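Local coordinates for ubiquitin-conjugating enzyme-like protein (Leishmania mexicana, PDB 6ZM3) that probably acts as a ubiquitin E2 variant, a non-catalytic relative of ubiquitin-conjugating enzymes that partners an active E2 in building ubiquitin chains, at residues B[28-33]-B[116-121]; B[41-46]-B[65-70]; B[74-79]-B[102-107]; B[78-83]-B[93-98]. All blocks are in the same frame, centred on the assembly; numbering follows the deposited sequence. Where two conformers were deposited one is given.

In the fold
The four contacts share one ubiquitin-conjugating (UBC) fold, in which a four-stranded antiparallel sheet packs against helix 113-125. Interaction 1 sets edge strand 30-34 against that helix. Interaction 2, centred about 15 Å from it, pairs the two middle strands, and G33 O lies 2.7 Å from N46 N where the two contacts meet. Interactions 3 and 4 both use strand 78-81 at the other edge and share H78 and I79; their centres are about 12 Å apart. E65 OE2 and R80 NH2, 2.9 Å apart, form a salt bridge between interactions 2 and 4. C116 CB, 3.6 Å from I79 CD1, ties the helix of interaction 1 to interactions 3 and 4.

Interaction 1. Residues B[28-33]-B[116-121]; sequences QNVSVG and CLSELR
N29 lays its side-chain amide flat over the guanidinium of R121, the two planes 6° apart. N29 CG sits over the centre of the group, 3.3 Å from R121 CZ, with chi1 of 69° placing CG between the backbone N and the carbonyl carbon. N29 OD1 and R121 NE are 3.4 Å apart but poorly angled, so the pair is a stack and not a hydrogen bond. A water donates to N29 OD1 at 2.6 Å and also bonds S118 OG in one of the two conformers of that serine.

Next to this polar end the contact turns apolar. V30 CG1 presses tightly on L117 CB at 3.4 Å, while V30 CG2 reaches R121 CD at 3.8 Å. This is sheet-on-helix packing of the UBC fold: strand 30-33 runs at 148° to helix 116-121, the axes 8.2 Å apart. L117 CD1 continues the seam, touching V32 CG2 at 3.5 Å and S31 O at 3.3 Å.

Further out, R121 NE donates to V50 O, which helps keep the guanidinium stacked on the amide. N27 OD1 accepts from the backbone N of both N29 and V30, at the turn leading into the strand.

Interaction 2. Residues B[41-46]-B[65-70]; sequences FFHYWN and EIYCDE
The β-hairpin of strands 44-50 and 61-67 begins where Y44 faces Y67 and W45 faces I66. Y44 and Y67, a non-hydrogen-bonded antiparallel pair, form an offset stack with centroids 4.7 Å apart and planes at 17°. Y67 CD1 lies over the Y44 face, offset toward its rim, 3.5 Å from Y44 CZ. Torsions place Y44 CG anti to its carbonyl carbon (chi1 -78°) and Y67 CG anti to its backbone N. E65 brings CG to 3.9 Å from Y44 CD1 on the same face of the sheet; its carboxylate forms salt bridges with R35 and R80, and R35 also makes a cation-pi contact with Y44.

W45 and I66 exchange two backbone hydrogen bonds, W45 N to I66 O and I66 N to W45 O, both 2.8 Å. A third, from C68 N to H43 O at 2.9 Å, carries the pairing past the strand ends.

These are the two central strands of the UBC sheet, and W45, I66 and C68 all touch M113 of helix 113-125. W45 CB meets I66 CB at 4.0 Å, and C68 SG lies obliquely to the indole, 4.7 Å from the centroid of its five-membered ring. W45 NE1 donates to F42 O at 2.9 Å, the donor standing above the carbonyl plane. W45 also touches L13 of helix 9-22.

Interaction 3. Residues B[74-79]-B[102-107]; sequences KVPPHI and HVFKHW
The P-x-x-P-P motif of the UBC family, here P73 to P77, packs through P76 and P77 on the rings of F104 and W107. P76 covers one face of the W107 indole: its CA stands 3.6 Å from the centroid of the six-membered ring and 15° off the normal, a CH-pi contact. P76 CG lies over the same face at the five-membered ring, 3.5 Å from W107 CG. Chi1 of 173° carries W107 CG anti to its backbone N, beside the carbonyl carbon, where P76 CG meets it. P77 CD touches W107 CH2 at 3.6 Å, farther along the benzo ring.

The other ring comes from helix 102-105. P76 CB meets F104 CD1 at 3.4 Å, so that P76 touches both aromatics with neighbouring atoms. In the fold, the contact joins the proline-rich approach to edge strand 78-81 with the short helix and the chain just after it. The tip of F104 continues toward the strand: F104 CZ is 3.4 Å from P77 O, and I79 CG1 lies in the ring plane at its edge, 3.9 Å from F104 CZ. F104 also packs edge-to-face with F101 and touches C116 of helix 113-125. At the other end, K74 O lies in plane at the edge of the indole, 3.3 Å from W107 CD1. W107 NE1 is hydrogen-bonded to P73 O, which helps set the rotation of the indole.

Interaction 4. Residues B[78-83]-B[93-98]; sequences HIRFLS and DGTVNR
V96 chi1 of 174° sets CG2 anti to the carbonyl carbon, beside the backbone N, and this branch meets both I79 CG2, at 3.8 Å, and F81 CE1, at 4.0 Å. F81 has its own CG anti to the carbonyl carbon (chi1 -83°). The V96 and I79 side chains lie side by side, pointing the same way. The contact lays segment 93-98 along strand 78-81, an edge strand of the UBC sheet, through a single bridge between R80 and T95, whose CA atoms are 4.2 Å apart. In catalytic E2s the active-site cysteine lies in the region following this strand.

Two backbone bonds fasten the bridge. V96 N donates to I79 O at 2.8 Å, nearly straight at 171°. F81 N donates to G94 O at 2.8 Å, standing above the carbonyl plane, and R80 CA adds a CA-H...O contact to the same oxygen. D93 forms an Asx turn: its OD1 accepts from T95 N at 3.2 Å, met from above the carboxylate plane, while T95 OG1 is within reach of both D93 OD1 and D91 OD2. Helix 113-125 covers the apolar side, L120 touching both I79 and V96, and M124 touching F81. R80 NH2 forms a salt bridge with E65 OE2 on the neighbouring strand 61-67.

Beyond V96, R98 NH2 approaches H78 CE1 obliquely, 3.1 Å away. One water bridges the two backbones, accepting from I79 N at 3.0 Å and donating to V96 O.

Interaction 1. Residues B[28-33]-B[116-121]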
# COMPACT_ATOMS: atom_id res chain seq x y z
N GLN B 28 12.79 -9.04 -8.83
CA GLN B 28 12.12 -8.14 -7.91
C GLN B 28 11.55 -6.98 -8.71
O GLN B 28 11.78 -5.82 -8.37
CB GLN B 28 13.03 -7.73 -6.75
CG GLN B 28 14.45 -7.36 -7.16
CD GLN B 28 15.08 -6.34 -6.24
OE1 GLN B 28 15.22 -6.55 -5.04
NE2 GLN B 28 15.46 -5.21 -6.82
N ASN B 29 10.83 -7.31 -9.79
CA ASN B 29 10.06 -6.29 -10.47
C ASN B 29 8.62 -6.75 -10.68
O ASN B 29 7.75 -5.95 -11.03
CB ASN B 29 10.87 -5.64 -11.60
CG ASN B 29 11.11 -6.60 -12.74
OD1 ASN B 29 10.18 -7.29 -13.17
ND2 ASN B 29 12.33 -6.69 -13.24
N VAL B 30 8.37 -8.05 -10.46
CA VAL B 30 7.02 -8.61 -10.50
C VAL B 30 6.85 -9.64 -9.38
O VAL B 30 7.79 -10.36 -9.03
CB VAL B 30 6.73 -9.18 -11.90
CG1 VAL B 30 5.73 -10.30 -11.90
CG2 VAL B 30 6.33 -8.12 -12.91
N SER B 31 5.64 -9.74 -8.80
CA SER B 31 5.42 -10.70 -7.73
C SER B 31 3.96 -11.10 -7.63
O SER B 31 3.08 -10.27 -7.87
CB SER B 31 5.87 -10.13 -6.42
OG SER B 31 5.83 -11.16 -5.47
N VAL B 32 3.75 -12.37 -7.26
CA VAL B 32 2.42 -12.92 -7.06
C VAL B 32 2.47 -13.75 -5.79
O VAL B 32 3.47 -14.40 -5.51
CB VAL B 32 1.97 -13.81 -8.24
CG1 VAL B 32 0.50 -14.16 -8.17
CG2 VAL B 32 2.33 -13.23 -9.59
N GLY B 33 1.33 -13.81 -5.09
CA GLY B 33 1.29 -14.51 -3.82
C GLY B 33 -0.15 -14.67 -3.40
O GLY B 33 -1.02 -13.92 -3.86
N CYS B 116 2.03 -13.57 -16.72
CA CYS B 116 1.02 -12.55 -17.03
C CYS B 116 1.48 -11.19 -16.54
O CYS B 116 1.42 -10.20 -17.28
CB CYS B 116 -0.37 -12.82 -16.46
SG CYS B 116 -1.27 -14.23 -17.16
N LEU B 117 1.99 -11.14 -15.29
CA LEU B 117 2.47 -9.89 -14.74
C LEU B 117 3.74 -9.38 -15.44
O LEU B 117 3.85 -8.17 -15.68
CB LEU B 117 2.66 -10.01 -13.22
CG LEU B 117 1.43 -10.32 -12.36
CD1 LEU B 117 1.75 -10.05 -10.87
CD2 LEU B 117 0.21 -9.49 -12.76
N SER B 118 4.72 -10.26 -15.76
CA SER B 118 5.88 -9.81 -16.51
C SER B 118 5.45 -9.19 -17.83
O SER B 118 6.05 -8.22 -18.25
CB SER B 118 6.91 -10.90 -16.73
OG SER B 118 7.94 -10.76 -15.78
N GLU B 119 4.43 -9.80 -18.45
CA GLU B 119 3.89 -9.39 -19.74
C GLU B 119 3.10 -8.09 -19.65
O GLU B 119 3.14 -7.29 -20.59
CB GLU B 119 3.12 -10.52 -20.43
CG GLU B 119 4.02 -11.67 -20.91
CD GLU B 119 4.94 -11.34 -22.07
OE1 GLU B 119 4.43 -10.74 -23.03
OE2 GLU B 119 6.17 -11.58 -21.98
N LEU B 120 2.37 -7.86 -18.54
CA LEU B 120 1.80 -6.54 -18.28
C LEU B 120 2.89 -5.49 -18.06
O LEU B 120 2.78 -4.34 -18.51
CB LEU B 120 0.82 -6.63 -17.12
CG LEU B 120 -0.48 -7.33 -17.48
CD1 LEU B 120 -1.30 -7.69 -16.24
CD2 LEU B 120 -1.30 -6.43 -18.42
N ARG B 121 3.99 -5.88 -17.40
CA ARG B 121 5.10 -4.97 -17.18
C ARG B 121 5.81 -4.60 -18.49
O ARG B 121 6.18 -3.45 -18.68
CB ARG B 121 6.08 -5.52 -16.14
CG ARG B 121 7.04 -4.47 -15.63
CD ARG B 121 7.95 -5.07 -14.59
NE ARG B 121 9.11 -4.27 -14.28
CZ ARG B 121 10.28 -4.34 -14.93
NH1 ARG B 121 10.42 -5.10 -16.01
NH2 ARG B 121 11.29 -3.61 -14.53
O HOH W 1 9.83 -9.00 -15.16

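Interaction 2. Residues B[41-46]-B[65-70]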
# COMPACT_ATOMS: atom_id res chain seq x y z
N PHE B 41 -8.00 -23.56 -1.88
CA PHE B 41 -8.36 -23.74 -3.28
C PHE B 41 -7.82 -22.58 -4.11
O PHE B 41 -8.00 -22.56 -5.31
CB PHE B 41 -9.86 -23.98 -3.47
CG PHE B 41 -10.37 -25.30 -2.97
CD1 PHE B 41 -10.00 -26.50 -3.58
CD2 PHE B 41 -11.18 -25.37 -1.85
CE1 PHE B 41 -10.43 -27.72 -3.09
CE2 PHE B 41 -11.62 -26.58 -1.37
CZ PHE B 41 -11.25 -27.76 -1.98
N PHE B 42 -7.09 -21.66 -3.44
CA PHE B 42 -6.24 -20.66 -4.06
C PHE B 42 -6.99 -19.84 -5.11
O PHE B 42 -6.47 -19.62 -6.19
CB PHE B 42 -5.00 -21.33 -4.69
CG PHE B 42 -4.41 -22.43 -3.85
CD1 PHE B 42 -3.88 -22.16 -2.58
CD2 PHE B 42 -4.35 -23.73 -4.32
CE1 PHE B 42 -3.31 -23.17 -1.82
CE2 PHE B 42 -3.76 -24.74 -3.56
CZ PHE B 42 -3.24 -24.46 -2.32
N HIS B 43 -8.18 -19.31 -4.76
CA HIS B 43 -8.96 -18.56 -5.71
C HIS B 43 -8.32 -17.20 -5.99
O HIS B 43 -8.16 -16.81 -7.14
CB HIS B 43 -10.41 -18.42 -5.21
CG HIS B 43 -11.18 -19.69 -5.25
ND1 HIS B 43 -11.77 -20.16 -6.41
CD2 HIS B 43 -11.50 -20.56 -4.28
CE1 HIS B 43 -12.42 -21.27 -6.15
NE2 HIS B 43 -12.27 -21.52 -4.84
N TYR B 44 -7.88 -16.49 -4.94
CA TYR B 44 -7.40 -15.14 -5.13
C TYR B 44 -5.92 -15.00 -4.82
O TYR B 44 -5.47 -15.51 -3.79
CB TYR B 44 -8.22 -14.18 -4.27
CG TYR B 44 -9.57 -13.87 -4.89
CD1 TYR B 44 -9.69 -12.92 -5.89
CD2 TYR B 44 -10.70 -14.55 -4.49
CE1 TYR B 44 -10.92 -12.64 -6.47
CE2 TYR B 44 -11.95 -14.27 -5.05
CZ TYR B 44 -12.05 -13.32 -6.04
OH TYR B 44 -13.26 -13.05 -6.63
N TRP B 45 -5.23 -14.25 -5.69
CA TRP B 45 -3.82 -13.93 -5.57
C TRP B 45 -3.62 -12.42 -5.61
O TRP B 45 -4.34 -11.72 -6.32
CB TRP B 45 -3.04 -14.65 -6.68
CG TRP B 45 -3.18 -16.14 -6.65
CD1 TRP B 45 -4.30 -16.87 -6.92
CD2 TRP B 45 -2.14 -17.09 -6.36
NE1 TRP B 45 -4.05 -18.20 -6.77
CE2 TRP B 45 -2.73 -18.36 -6.41
CE3 TRP B 45 -0.80 -16.97 -6.00
CZ2 TRP B 45 -2.00 -19.54 -6.21
CZ3 TRP B 45 -0.09 -18.12 -5.74
CH2 TRP B 45 -0.68 -19.39 -5.85
N ASN B 46 -2.65 -11.95 -4.85
CA ASN B 46 -2.23 -10.56 -4.87
C ASN B 46 -1.15 -10.51 -5.93
O ASN B 46 -0.36 -11.44 -6.00
CB ASN B 46 -1.59 -10.13 -3.55
CG ASN B 46 -2.52 -10.08 -2.36
OD1 ASN B 46 -3.72 -10.05 -2.51
ND2 ASN B 46 -1.95 -10.07 -1.17
N GLU B 65 -5.21 -7.60 -8.35
CA GLU B 65 -5.85 -8.76 -7.80
C GLU B 65 -6.02 -9.76 -8.94
O GLU B 65 -6.31 -9.33 -10.07
CB GLU B 65 -7.24 -8.40 -7.30
CG GLU B 65 -7.96 -9.55 -6.64
CD GLU B 65 -9.07 -9.07 -5.71
OE1 GLU B 65 -8.81 -8.92 -4.47
OE2 GLU B 65 -10.16 -8.81 -6.24
N ILE B 66 -5.79 -11.05 -8.61
CA ILE B 66 -5.93 -12.15 -9.55
C ILE B 66 -6.95 -13.15 -9.02
O ILE B 66 -6.86 -13.63 -7.89
CB ILE B 66 -4.57 -12.79 -9.91
CG1 ILE B 66 -3.57 -11.70 -10.29
CG2 ILE B 66 -4.78 -13.81 -11.05
CD1 ILE B 66 -2.09 -12.09 -10.37
N TYR B 67 -7.91 -13.47 -9.89
CA TYR B 67 -8.90 -14.48 -9.60
C TYR B 67 -8.70 -15.65 -10.56
O TYR B 67 -8.76 -15.45 -11.76
CB TYR B 67 -10.29 -13.90 -9.84
CG TYR B 67 -11.45 -14.83 -9.59
CD1 TYR B 67 -11.48 -15.68 -8.50
CD2 TYR B 67 -12.56 -14.82 -10.43
CE1 TYR B 67 -12.55 -16.51 -8.25
CE2 TYR B 67 -13.64 -15.65 -10.19
CZ TYR B 67 -13.63 -16.50 -9.10
OH TYR B 67 -14.68 -17.33 -8.84
N CYS B 68 -8.42 -16.84 -10.02
CA CYS B 68 -8.41 -18.08 -10.80
C CYS B 68 -9.69 -18.86 -10.54
O CYS B 68 -9.87 -19.47 -9.49
CB CYS B 68 -7.15 -18.91 -10.52
SG CYS B 68 -5.58 -18.03 -10.70
N ASP B 69 -10.63 -18.83 -11.50
CA ASP B 69 -11.94 -19.44 -11.29
C ASP B 69 -11.88 -20.94 -11.57
O ASP B 69 -10.80 -21.50 -11.76
CB ASP B 69 -13.02 -18.71 -12.09
CG ASP B 69 -12.95 -18.90 -13.60
OD1 ASP B 69 -11.81 -19.15 -14.14
OD2 ASP B 69 -14.03 -18.76 -14.23
N GLU B 70 -13.05 -21.58 -11.56
CA GLU B 70 -13.22 -23.01 -11.81
C GLU B 70 -12.38 -23.51 -12.99
O GLU B 70 -11.94 -24.66 -12.97
CB GLU B 70 -14.61 -23.38 -12.33
CG GLU B 70 -15.72 -23.30 -11.32
CD GLU B 70 -16.66 -22.14 -11.63
OE1 GLU B 70 -17.14 -22.05 -12.78
OE2 GLU B 70 -16.90 -21.34 -10.73

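Interaction 3. Residues B[74-79]-B[102-107]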
# COMPACT_ATOMS: atom_id res chain seq x y z
N LYS B 74 -7.52 -23.33 -18.04
CA LYS B 74 -8.10 -23.64 -19.34
C LYS B 74 -8.51 -22.34 -20.02
O LYS B 74 -8.27 -22.15 -21.22
CB LYS B 74 -9.25 -24.65 -19.26
CG LYS B 74 -8.79 -26.11 -19.17
CD LYS B 74 -9.85 -27.13 -19.55
CE LYS B 74 -10.62 -27.70 -18.38
NZ LYS B 74 -11.53 -26.71 -17.76
N VAL B 75 -9.04 -21.42 -19.21
CA VAL B 75 -9.28 -20.04 -19.60
C VAL B 75 -8.38 -19.13 -18.77
O VAL B 75 -7.87 -19.54 -17.73
CB VAL B 75 -10.77 -19.67 -19.45
CG1 VAL B 75 -11.67 -20.59 -20.26
CG2 VAL B 75 -11.20 -19.66 -17.99
N PRO B 76 -8.10 -17.87 -19.18
CA PRO B 76 -7.10 -17.06 -18.48
C PRO B 76 -7.55 -16.67 -17.07
O PRO B 76 -8.73 -16.75 -16.75
CB PRO B 76 -6.95 -15.82 -19.39
CG PRO B 76 -7.56 -16.24 -20.73
CD PRO B 76 -8.69 -17.16 -20.33
N PRO B 77 -6.62 -16.24 -16.18
CA PRO B 77 -7.01 -15.68 -14.90
C PRO B 77 -7.65 -14.31 -15.14
O PRO B 77 -7.36 -13.65 -16.14
CB PRO B 77 -5.67 -15.45 -14.18
CG PRO B 77 -4.61 -15.36 -15.26
CD PRO B 77 -5.17 -16.16 -16.42
N HIS B 78 -8.49 -13.89 -14.20
CA HIS B 78 -9.06 -12.55 -14.21
C HIS B 78 -8.14 -11.64 -13.42
O HIS B 78 -7.94 -11.90 -12.24
CB HIS B 78 -10.47 -12.59 -13.61
CG HIS B 78 -11.34 -13.61 -14.26
ND1 HIS B 78 -11.73 -13.51 -15.58
CD2 HIS B 78 -11.88 -14.76 -13.80
CE1 HIS B 78 -12.49 -14.54 -15.90
NE2 HIS B 78 -12.59 -15.32 -14.82
N ILE B 79 -7.55 -10.65 -14.10
CA ILE B 79 -6.58 -9.73 -13.53
C ILE B 79 -7.22 -8.33 -13.54
O ILE B 79 -7.69 -7.86 -14.58
CB ILE B 79 -5.24 -9.78 -14.29
CG1 ILE B 79 -4.70 -11.22 -14.43
CG2 ILE B 79 -4.18 -8.85 -13.69
CD1 ILE B 79 -3.22 -11.28 -14.82
N HIS B 102 -2.37 -9.23 -25.31
CA HIS B 102 -1.91 -10.26 -26.25
C HIS B 102 -1.94 -11.65 -25.59
O HIS B 102 -2.44 -12.60 -26.18
CB HIS B 102 -0.57 -9.89 -26.90
CG HIS B 102 0.63 -10.11 -26.03
ND1 HIS B 102 0.96 -9.25 -24.99
CD2 HIS B 102 1.56 -11.09 -26.03
CE1 HIS B 102 2.05 -9.68 -24.41
NE2 HIS B 102 2.44 -10.81 -25.03
N VAL B 103 -1.48 -11.75 -24.34
CA VAL B 103 -1.40 -13.03 -23.64
C VAL B 103 -2.77 -13.67 -23.51
O VAL B 103 -2.90 -14.89 -23.42
CB VAL B 103 -0.81 -12.80 -22.25
CG1 VAL B 103 -0.88 -14.07 -21.41
CG2 VAL B 103 0.59 -12.24 -22.37
N PHE B 104 -3.81 -12.86 -23.42
CA PHE B 104 -5.14 -13.39 -23.17
C PHE B 104 -5.86 -13.67 -24.49
O PHE B 104 -6.67 -14.59 -24.55
CB PHE B 104 -5.97 -12.38 -22.38
CG PHE B 104 -5.64 -12.31 -20.91
CD1 PHE B 104 -4.88 -13.28 -20.30
CD2 PHE B 104 -6.14 -11.27 -20.13
CE1 PHE B 104 -4.57 -13.21 -18.95
CE2 PHE B 104 -5.85 -11.20 -18.77
CZ PHE B 104 -5.05 -12.16 -18.19
N LYS B 105 -5.63 -12.80 -25.48
CA LYS B 105 -6.25 -12.92 -26.79
C LYS B 105 -5.89 -14.28 -27.39
O LYS B 105 -6.77 -14.98 -27.89
CB LYS B 105 -5.72 -11.82 -27.72
CG LYS B 105 -6.44 -11.67 -29.06
CD LYS B 105 -5.66 -10.79 -30.03
CE LYS B 105 -6.50 -9.98 -30.99
NZ LYS B 105 -7.33 -10.83 -31.88
N HIS B 106 -4.60 -14.62 -27.33
CA HIS B 106 -4.10 -15.91 -27.79
C HIS B 106 -3.64 -16.74 -26.58
O HIS B 106 -2.44 -16.92 -26.38
CB HIS B 106 -2.99 -15.69 -28.82
CG HIS B 106 -3.45 -14.94 -30.03
ND1 HIS B 106 -4.48 -15.40 -30.85
CD2 HIS B 106 -2.99 -13.80 -30.60
CE1 HIS B 106 -4.64 -14.57 -31.86
NE2 HIS B 106 -3.73 -13.58 -31.73
N TRP B 107 -4.61 -17.23 -25.79
CA TRP B 107 -4.35 -17.80 -24.47
C TRP B 107 -3.71 -19.18 -24.64
O TRP B 107 -4.30 -20.04 -25.29
CB TRP B 107 -5.64 -17.88 -23.64
CG TRP B 107 -5.50 -18.61 -22.33
CD1 TRP B 107 -6.11 -19.77 -21.94
CD2 TRP B 107 -4.67 -18.21 -21.22
NE1 TRP B 107 -5.71 -20.11 -20.67
CE2 TRP B 107 -4.81 -19.19 -20.21
CE3 TRP B 107 -3.79 -17.14 -21.00
CZ2 TRP B 107 -4.15 -19.10 -18.99
CZ3 TRP B 107 -3.12 -17.06 -19.80
CH2 TRP B 107 -3.28 -18.04 -18.82

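Interaction 4. Residues B[78-83]-B[93-98]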
# COMPACT_ATOMS: atom_id res chain seq x y z
N HIS B 78 -8.49 -13.89 -14.20
CA HIS B 78 -9.06 -12.55 -14.21
C HIS B 78 -8.14 -11.64 -13.42
O HIS B 78 -7.94 -11.90 -12.24
CB HIS B 78 -10.47 -12.59 -13.61
CG HIS B 78 -11.34 -13.61 -14.26
ND1 HIS B 78 -11.73 -13.51 -15.58
CD2 HIS B 78 -11.88 -14.76 -13.80
CE1 HIS B 78 -12.49 -14.54 -15.90
NE2 HIS B 78 -12.59 -15.32 -14.82
N ILE B 79 -7.55 -10.65 -14.10
CA ILE B 79 -6.58 -9.73 -13.53
C ILE B 79 -7.22 -8.33 -13.54
O ILE B 79 -7.69 -7.86 -14.58
CB ILE B 79 -5.24 -9.78 -14.29
CG1 ILE B 79 -4.70 -11.22 -14.43
CG2 ILE B 79 -4.18 -8.85 -13.69
CD1 ILE B 79 -3.22 -11.28 -14.82
N ARG B 80 -7.23 -7.68 -12.37
CA ARG B 80 -7.69 -6.31 -12.23
C ARG B 80 -6.56 -5.50 -11.58
O ARG B 80 -6.01 -5.92 -10.56
CB ARG B 80 -8.84 -6.29 -11.22
CG ARG B 80 -9.88 -5.19 -11.40
CD ARG B 80 -11.13 -5.41 -10.56
NE ARG B 80 -10.85 -6.01 -9.25
CZ ARG B 80 -10.82 -5.34 -8.08
NH1 ARG B 80 -11.06 -4.04 -8.03
NH2 ARG B 80 -10.56 -5.99 -6.95
N PHE B 81 -6.27 -4.33 -12.14
CA PHE B 81 -5.37 -3.42 -11.44
C PHE B 81 -6.14 -2.78 -10.29
O PHE B 81 -7.29 -2.35 -10.46
CB PHE B 81 -4.81 -2.35 -12.36
CG PHE B 81 -3.60 -2.75 -13.17
CD1 PHE B 81 -3.75 -3.42 -14.38
CD2 PHE B 81 -2.32 -2.44 -12.74
CE1 PHE B 81 -2.64 -3.78 -15.13
CE2 PHE B 81 -1.21 -2.78 -13.50
CZ PHE B 81 -1.38 -3.44 -14.70
N LEU B 82 -5.50 -2.71 -9.12
CA LEU B 82 -6.04 -1.96 -7.99
C LEU B 82 -5.48 -0.54 -8.02
O LEU B 82 -6.20 0.40 -7.68
CB LEU B 82 -5.67 -2.64 -6.67
CG LEU B 82 -6.27 -4.02 -6.44
CD1 LEU B 82 -5.98 -4.48 -5.02
CD2 LEU B 82 -7.76 -4.05 -6.70
N SER B 83 -4.18 -0.41 -8.34
CA SER B 83 -3.55 0.85 -8.66
C SER B 83 -4.03 1.31 -10.03
O SER B 83 -3.92 0.54 -10.98
CB SER B 83 -2.04 0.70 -8.68
OG SER B 83 -1.54 0.27 -7.42
N ASP B 93 -12.32 0.27 -15.40
CA ASP B 93 -12.49 -0.23 -14.04
C ASP B 93 -11.24 -0.98 -13.56
O ASP B 93 -11.30 -1.62 -12.51
CB ASP B 93 -13.76 -1.06 -13.88
CG ASP B 93 -13.77 -2.36 -14.66
OD1 ASP B 93 -12.86 -2.55 -15.49
OD2 ASP B 93 -14.69 -3.16 -14.43
N GLY B 94 -10.17 -0.95 -14.35
CA GLY B 94 -8.92 -1.63 -14.00
C GLY B 94 -8.80 -3.07 -14.53
O GLY B 94 -7.75 -3.70 -14.38
N THR B 95 -9.89 -3.63 -15.10
CA THR B 95 -9.84 -4.99 -15.62
C THR B 95 -8.87 -5.11 -16.79
O THR B 95 -8.86 -4.27 -17.69
CB THR B 95 -11.24 -5.46 -16.02
OG1 THR B 95 -11.77 -4.50 -16.94
CG2 THR B 95 -12.22 -5.55 -14.87
N VAL B 96 -8.05 -6.17 -16.79
CA VAL B 96 -7.21 -6.48 -17.95
C VAL B 96 -8.12 -7.13 -18.98
O VAL B 96 -8.74 -8.13 -18.72
CB VAL B 96 -6.00 -7.36 -17.58
CG1 VAL B 96 -5.19 -7.80 -18.80
CG2 VAL B 96 -5.07 -6.62 -16.63
N ASN B 97 -8.26 -6.45 -20.13
CA ASN B 97 -9.16 -6.79 -21.22
C ASN B 97 -8.67 -8.03 -21.97
O ASN B 97 -7.54 -8.06 -22.43
CB ASN B 97 -9.20 -5.59 -22.18
CG ASN B 97 -10.23 -5.76 -23.27
OD1 ASN B 97 -10.04 -6.60 -24.14
ND2 ASN B 97 -11.31 -5.01 -23.20
N ARG B 98 -9.57 -9.00 -22.14
CA ARG B 98 -9.27 -10.33 -22.65
C ARG B 98 -9.04 -10.34 -24.17
O ARG B 98 -8.44 -11.29 -24.69
CB ARG B 98 -10.34 -11.30 -22.18
CG ARG B 98 -10.10 -11.79 -20.76
CD ARG B 98 -11.35 -12.36 -20.10
NE ARG B 98 -11.01 -13.44 -19.17
CZ ARG B 98 -11.30 -14.73 -19.32
NH1 ARG B 98 -11.96 -15.15 -20.39
NH2 ARG B 98 -10.92 -15.61 -18.40
O HOH W 2 -9.11 -10.35 -16.64